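Local coordinates for uncharacterized protein (PDB 4ECO) that is of unknown function but, as a leucine-rich repeat protein, probably binds other proteins through its curved solenoid, at residues 32-37 against 102-107; 202-207 against 235-240. All blocks are in the same frame, centred on the assembly; numbering follows the deposited sequence.

Contact 1. Residues 32-37 against 102-107; sequences YLALKE and GQLTEL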
loop_
_atom_site.group_PDB
_atom_site.type_symbol
_atom_site.label_atom_id
_atom_site.label_comp_id
_atom_site.label_asym_id
_atom_site.label_seq_id
_atom_site.Cartn_x
_atom_site.Cartn_y
_atom_site.Cartn_z
ATOM N N TYR A 32 35.056 -11.156 -17.549
ATOM C CA TYR A 32 34.322 -11.649 -18.706
ATOM C C TYR A 32 34.370 -13.183 -18.751
ATOM O O TYR A 32 33.379 -13.818 -19.127
ATOM C CB TYR A 32 34.886 -11.040 -19.988
ATOM C CG TYR A 32 34.815 -9.526 -20.111
ATOM C CD1 TYR A 32 33.994 -8.767 -19.272
ATOM C CD2 TYR A 32 35.509 -8.860 -21.114
ATOM C CE1 TYR A 32 33.956 -7.376 -19.365
ATOM C CE2 TYR A 32 35.440 -7.473 -21.249
ATOM C CZ TYR A 32 34.660 -6.737 -20.376
ATOM O OH TYR A 32 34.595 -5.381 -20.559
ATOM N N LEU A 33 35.487 -13.786 -18.318
ATOM C CA LEU A 33 35.574 -15.241 -18.245
ATOM C C LEU A 33 34.640 -15.742 -17.138
ATOM O O LEU A 33 34.059 -16.831 -17.275
ATOM C CB LEU A 33 37.011 -15.705 -18.019
ATOM C CG LEU A 33 38.032 -15.223 -19.039
ATOM C CD1 LEU A 33 39.436 -15.523 -18.582
ATOM C CD2 LEU A 33 37.778 -15.809 -20.418
ATOM N N ALA A 34 34.454 -14.910 -16.070
ATOM C CA ALA A 34 33.518 -15.163 -14.975
ATOM C C ALA A 34 32.080 -15.054 -15.496
ATOM O O ALA A 34 31.284 -15.973 -15.261
ATOM C CB ALA A 34 33.755 -14.197 -13.825
ATOM N N LEU A 35 31.763 -13.985 -16.276
ATOM C CA LEU A 35 30.440 -13.812 -16.887
ATOM C C LEU A 35 30.041 -15.021 -17.715
ATOM O O LEU A 35 28.934 -15.532 -17.540
ATOM C CB LEU A 35 30.378 -12.566 -17.781
ATOM C CG LEU A 35 30.252 -11.216 -17.093
ATOM C CD1 LEU A 35 30.139 -10.119 -18.123
ATOM C CD2 LEU A 35 29.060 -11.175 -16.157
ATOM N N LYS A 36 30.951 -15.499 -18.589
ATOM C CA LYS A 36 30.716 -16.655 -19.456
ATOM C C LYS A 36 30.538 -17.946 -18.602
ATOM O O LYS A 36 29.640 -18.752 -18.880
ATOM C CB LYS A 36 31.864 -16.788 -20.472
ATOM C CG LYS A 36 31.893 -18.060 -21.315
ATOM C CD LYS A 36 30.761 -18.246 -22.306
ATOM C CE LYS A 36 30.979 -19.576 -22.990
ATOM N NZ LYS A 36 29.864 -19.922 -23.901
ATOM N N GLU A 37 31.336 -18.090 -17.539
ATOM C CA GLU A 37 31.243 -19.255 -16.671
ATOM C C GLU A 37 29.881 -19.244 -15.907
ATOM O O GLU A 37 29.247 -20.293 -15.758
ATOM C CB GLU A 37 32.443 -19.296 -15.719
ATOM C CG GLU A 37 32.736 -20.694 -15.201
ATOM C CD GLU A 37 34.125 -20.894 -14.629
ATOM O OE1 GLU A 37 35.108 -20.448 -15.268
ATOM O OE2 GLU A 37 34.229 -21.550 -13.564
ATOM N N GLY A 102 32.644 -14.338 -7.510
ATOM C CA GLY A 102 33.607 -13.649 -6.646
ATOM C C GLY A 102 34.689 -12.845 -7.351
ATOM O O GLY A 102 35.351 -12.021 -6.726
ATOM N N GLN A 103 34.855 -13.056 -8.660
ATOM C CA GLN A 103 35.808 -12.344 -9.510
ATOM C C GLN A 103 35.355 -10.893 -9.746
ATOM O O GLN A 103 36.193 -9.980 -9.803
ATOM C CB GLN A 103 35.971 -13.098 -10.862
ATOM C CG GLN A 103 36.809 -12.401 -11.939
ATOM C CD GLN A 103 38.144 -11.872 -11.471
ATOM O OE1 GLN A 103 38.902 -12.525 -10.734
ATOM N NE2 GLN A 103 38.444 -10.662 -11.899
ATOM N N LEU A 104 34.034 -10.695 -9.879
ATOM C CA LEU A 104 33.387 -9.422 -10.183
ATOM C C LEU A 104 33.373 -8.536 -8.961
ATOM O O LEU A 104 32.302 -8.207 -8.457
ATOM C CB LEU A 104 31.940 -9.682 -10.675
ATOM C CG LEU A 104 31.722 -10.710 -11.779
ATOM C CD1 LEU A 104 30.281 -10.727 -12.187
ATOM C CD2 LEU A 104 32.579 -10.416 -12.976
ATOM N N THR A 105 34.565 -8.143 -8.478
ATOM C CA THR A 105 34.725 -7.367 -7.242
ATOM C C THR A 105 34.298 -5.885 -7.376
ATOM O O THR A 105 34.139 -5.205 -6.353
ATOM C CB THR A 105 36.167 -7.456 -6.770
ATOM O OG1 THR A 105 37.059 -7.105 -7.840
ATOM C CG2 THR A 105 36.492 -8.826 -6.194
ATOM N N GLU A 106 34.061 -5.403 -8.599
ATOM C CA GLU A 106 33.657 -4.011 -8.799
ATOM C C GLU A 106 32.153 -3.886 -8.798
ATOM O O GLU A 106 31.628 -2.770 -8.945
ATOM C CB GLU A 106 34.244 -3.418 -10.103
ATOM C CG GLU A 106 35.762 -3.337 -10.104
ATOM C CD GLU A 106 36.403 -2.816 -8.828
ATOM O OE1 GLU A 106 35.983 -1.734 -8.358
ATOM O OE2 GLU A 106 37.321 -3.488 -8.297
ATOM N N LEU A 107 31.458 -5.037 -8.627
ATOM C CA LEU A 107 29.998 -5.181 -8.608
ATOM C C LEU A 107 29.379 -4.389 -7.456
ATOM O O LEU A 107 29.787 -4.553 -6.292
ATOM C CB LEU A 107 29.665 -6.668 -8.474
ATOM C CG LEU A 107 28.424 -7.246 -9.117
ATOM C CD1 LEU A 107 28.273 -6.837 -10.551
ATOM C CD2 LEU A 107 28.494 -8.743 -9.087
#
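A34 points its methyl group from helix 27-41 toward the 3-10 turn and loop of 102-107. Its CB lies 3.9 Å from CB of Q103 and 4.0 Å from CD2 of L104, so the one methyl meets both residues. L35 adds a second touch one residue on. Its CB does not point directly at the loop, but the branched end swings closer, and CD2 stands 4.2 Å from CD1 of L104. The two leucine side chains cross at about a right angle. L104 thus gives one methyl to each helix residue. Its CG is anti to the carbonyl carbon (chi1 -50°), and this sends the fork toward the helix.

Q103 touches A34 only with the aliphatic base of its chain, CB and CG. CG sits anti to the backbone N (chi1 173°), and the chain then bends at chi2 (49°). The amide is gripped from the helix: NE2 bonds to E27 and D31, and OE1 to K30. The touching residues are buried. L35 also touches V83, and L104 touches L86, both on strand 83-87. The arrangement is consistent with an N-terminal helix packing on the loop between strands 96-97 and 109-111 of a leucine-rich repeat solenoid.

Contact 2. Residues 202-207 against 235-240; sequences VMRLTK and AQQYKT
R204 lays its side chain over one face of the Y238 ring, joining a 3-10 turn of the leucine-rich repeat solenoid to helix 233-238. CB starts the chain toward the helix, and CG is anti to the backbone N. From CG to NE the chain is extended. CD then sits over the ring centre, 3.4 Å from the centroid and 8° off the ring normal, a CH-pi contact. NE lies over the same face, near the CD1-CE1 side, 3.2 Å from CE1 of Y238, and makes a salt bridge to E241. CZ follows, 3.4 Å from CE1 of Y238. The guanidinium and ring planes are 10° apart, nearly parallel. NH1 passes the phenol end, with Y238 OH 3.6 Å away, and bonds to the carbonyl oxygen of G102. NH2 ends near the amide of Q237, whose plane stands 77° from that of the guanidinium. An alanine in place of Y238 would remove the ring and would probably leave CD and one guanidinium face without their flat support, though E241 and G102 would still hold the polar end. The backbone carbonyl of Q237 takes bonds from both the N and OG1 of T240, with T240 OG1 2.7 Å from Q237 O.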
loop_
_atom_site.group_PDB
_atom_site.type_symbol
_atom_site.label_atom_id
_atom_site.label_comp_id
_atom_site.label_asym_id
_atom_site.label_seq_id
_atom_site.Cartn_x
_atom_site.Cartn_y
_atom_site.Cartn_z
ATOM N N VAL A 202 29.895 -14.531 -2.911
ATOM C CA VAL A 202 29.261 -13.207 -2.858
ATOM C C VAL A 202 29.972 -12.318 -1.749
ATOM O O VAL A 202 30.097 -11.101 -1.932
ATOM C CB VAL A 202 27.726 -13.364 -2.650
ATOM C CG1 VAL A 202 27.029 -12.022 -2.440
ATOM C CG2 VAL A 202 27.108 -14.080 -3.840
HETATM N N MSE A 203 30.533 -12.959 -0.680
HETATM C CA MSE A 203 31.308 -12.314 0.408
HETATM C C MSE A 203 32.572 -11.601 -0.097
HETATM O O MSE A 203 33.214 -10.871 0.669
HETATM C CB MSE A 203 31.766 -13.351 1.438
HETATM C CG MSE A 203 30.672 -14.123 2.143
HETATM SE SE MSE A 203 31.557 -15.312 3.413
HETATM C CE MSE A 203 30.071 -16.488 3.869
ATOM N N ARG A 204 32.997 -11.909 -1.340
ATOM C CA ARG A 204 34.167 -11.287 -1.936
ATOM C C ARG A 204 33.792 -9.931 -2.538
ATOM O O ARG A 204 34.652 -9.047 -2.615
ATOM C CB ARG A 204 34.796 -12.202 -2.989
ATOM C CG ARG A 204 36.257 -11.866 -3.280
ATOM C CD ARG A 204 36.923 -13.019 -3.980
ATOM N NE ARG A 204 38.334 -12.782 -4.275
ATOM C CZ ARG A 204 38.789 -12.265 -5.412
ATOM N NH1 ARG A 204 37.948 -11.922 -6.378
ATOM N NH2 ARG A 204 40.091 -12.098 -5.597
ATOM N N LEU A 205 32.513 -9.749 -2.922
ATOM C CA LEU A 205 32.004 -8.516 -3.548
ATOM C C LEU A 205 31.765 -7.458 -2.471
ATOM O O LEU A 205 30.625 -7.113 -2.156
ATOM C CB LEU A 205 30.720 -8.806 -4.363
ATOM C CG LEU A 205 30.705 -10.105 -5.193
ATOM C CD1 LEU A 205 29.343 -10.376 -5.757
ATOM C CD2 LEU A 205 31.778 -10.114 -6.270
ATOM N N THR A 206 32.864 -6.938 -1.910
ATOM C CA THR A 206 32.847 -5.971 -0.806
ATOM C C THR A 206 32.296 -4.601 -1.242
ATOM O O THR A 206 32.064 -3.761 -0.368
ATOM C CB THR A 206 34.254 -5.813 -0.178
ATOM O OG1 THR A 206 35.177 -5.313 -1.151
ATOM C CG2 THR A 206 34.782 -7.120 0.429
ATOM N N LYS A 207 32.056 -4.379 -2.560
ATOM C CA LYS A 207 31.532 -3.100 -3.054
ATOM C C LYS A 207 30.016 -3.186 -3.333
ATOM O O LYS A 207 29.404 -2.163 -3.668
ATOM C CB LYS A 207 32.293 -2.637 -4.316
ATOM C CG LYS A 207 33.772 -2.404 -4.072
ATOM C CD LYS A 207 34.426 -1.572 -5.144
ATOM C CE LYS A 207 35.901 -1.466 -4.848
ATOM N NZ LYS A 207 36.561 -0.422 -5.672
ATOM N N ALA A 235 37.201 -21.042 -5.874
ATOM C CA ALA A 235 37.018 -21.534 -4.498
ATOM C C ALA A 235 38.352 -21.769 -3.824
ATOM O O ALA A 235 38.558 -21.250 -2.731
ATOM C CB ALA A 235 36.198 -22.811 -4.482
ATOM N N GLN A 236 39.287 -22.462 -4.513
ATOM C CA GLN A 236 40.627 -22.764 -4.012
ATOM C C GLN A 236 41.381 -21.478 -3.671
ATOM O O GLN A 236 42.084 -21.441 -2.665
ATOM C CB GLN A 236 41.439 -23.609 -5.023
ATOM C CG GLN A 236 40.840 -24.980 -5.414
ATOM C CD GLN A 236 40.920 -26.106 -4.401
ATOM O OE1 GLN A 236 40.883 -25.910 -3.171
ATOM N NE2 GLN A 236 40.952 -27.337 -4.918
ATOM N N GLN A 237 41.215 -20.420 -4.482
ATOM C CA GLN A 237 41.891 -19.143 -4.246
ATOM C C GLN A 237 41.277 -18.433 -3.038
ATOM O O GLN A 237 42.017 -18.094 -2.107
ATOM C CB GLN A 237 41.834 -18.236 -5.494
ATOM C CG GLN A 237 42.660 -16.945 -5.372
ATOM C CD GLN A 237 42.399 -15.922 -6.456
ATOM O OE1 GLN A 237 42.033 -16.232 -7.603
ATOM N NE2 GLN A 237 42.589 -14.658 -6.109
ATOM N N TYR A 238 39.926 -18.231 -3.060
ATOM C CA TYR A 238 39.118 -17.505 -2.065
ATOM C C TYR A 238 39.100 -18.205 -0.709
ATOM O O TYR A 238 38.848 -17.541 0.304
ATOM C CB TYR A 238 37.678 -17.305 -2.551
ATOM C CG TYR A 238 37.482 -16.702 -3.933
ATOM C CD1 TYR A 238 38.536 -16.093 -4.613
ATOM C CD2 TYR A 238 36.238 -16.731 -4.553
ATOM C CE1 TYR A 238 38.366 -15.583 -5.899
ATOM C CE2 TYR A 238 36.054 -16.221 -5.839
ATOM C CZ TYR A 238 37.114 -15.623 -6.498
ATOM O OH TYR A 238 36.929 -15.098 -7.756
ATOM N N LYS A 239 39.413 -19.530 -0.682
ATOM C CA LYS A 239 39.548 -20.343 0.536
ATOM C C LYS A 239 40.608 -19.775 1.462
ATOM O O LYS A 239 40.482 -19.914 2.678
ATOM C CB LYS A 239 39.906 -21.807 0.196
ATOM C CG LYS A 239 38.710 -22.755 0.234
ATOM C CD LYS A 239 39.085 -24.156 -0.221
ATOM C CE LYS A 239 37.890 -25.082 -0.264
ATOM N NZ LYS A 239 38.267 -26.457 -0.681
ATOM N N THR A 240 41.639 -19.140 0.888
ATOM C CA THR A 240 42.784 -18.581 1.611
ATOM C C THR A 240 42.615 -17.072 1.837
ATOM O O THR A 240 43.546 -16.420 2.339
ATOM C CB THR A 240 44.097 -18.858 0.818
ATOM O OG1 THR A 240 44.100 -18.106 -0.394
ATOM C CG2 THR A 240 44.323 -20.337 0.510
#

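Past two short strands, the chain enters helix 27-41. Contact 1 closes a loop of 64 residues, bringing 102-107 back to that helix just before strand 109-111. The chain then continues to 202-207, before strand 210-214, which pairs in parallel with 109-111. Contact 2 closes a shorter loop of 27 residues, on helix 233-238. The two loops follow in series and neither nest nor cross. Their centres are 12 Å apart, and the segments 102-107 and 202-207 meet directly. E106 OE1 and K207 NZ form a salt bridge at 3.0 Å. Together the contacts tie helices 27-41 and 233-238 to neighbouring turns near the N-terminal end of the solenoid.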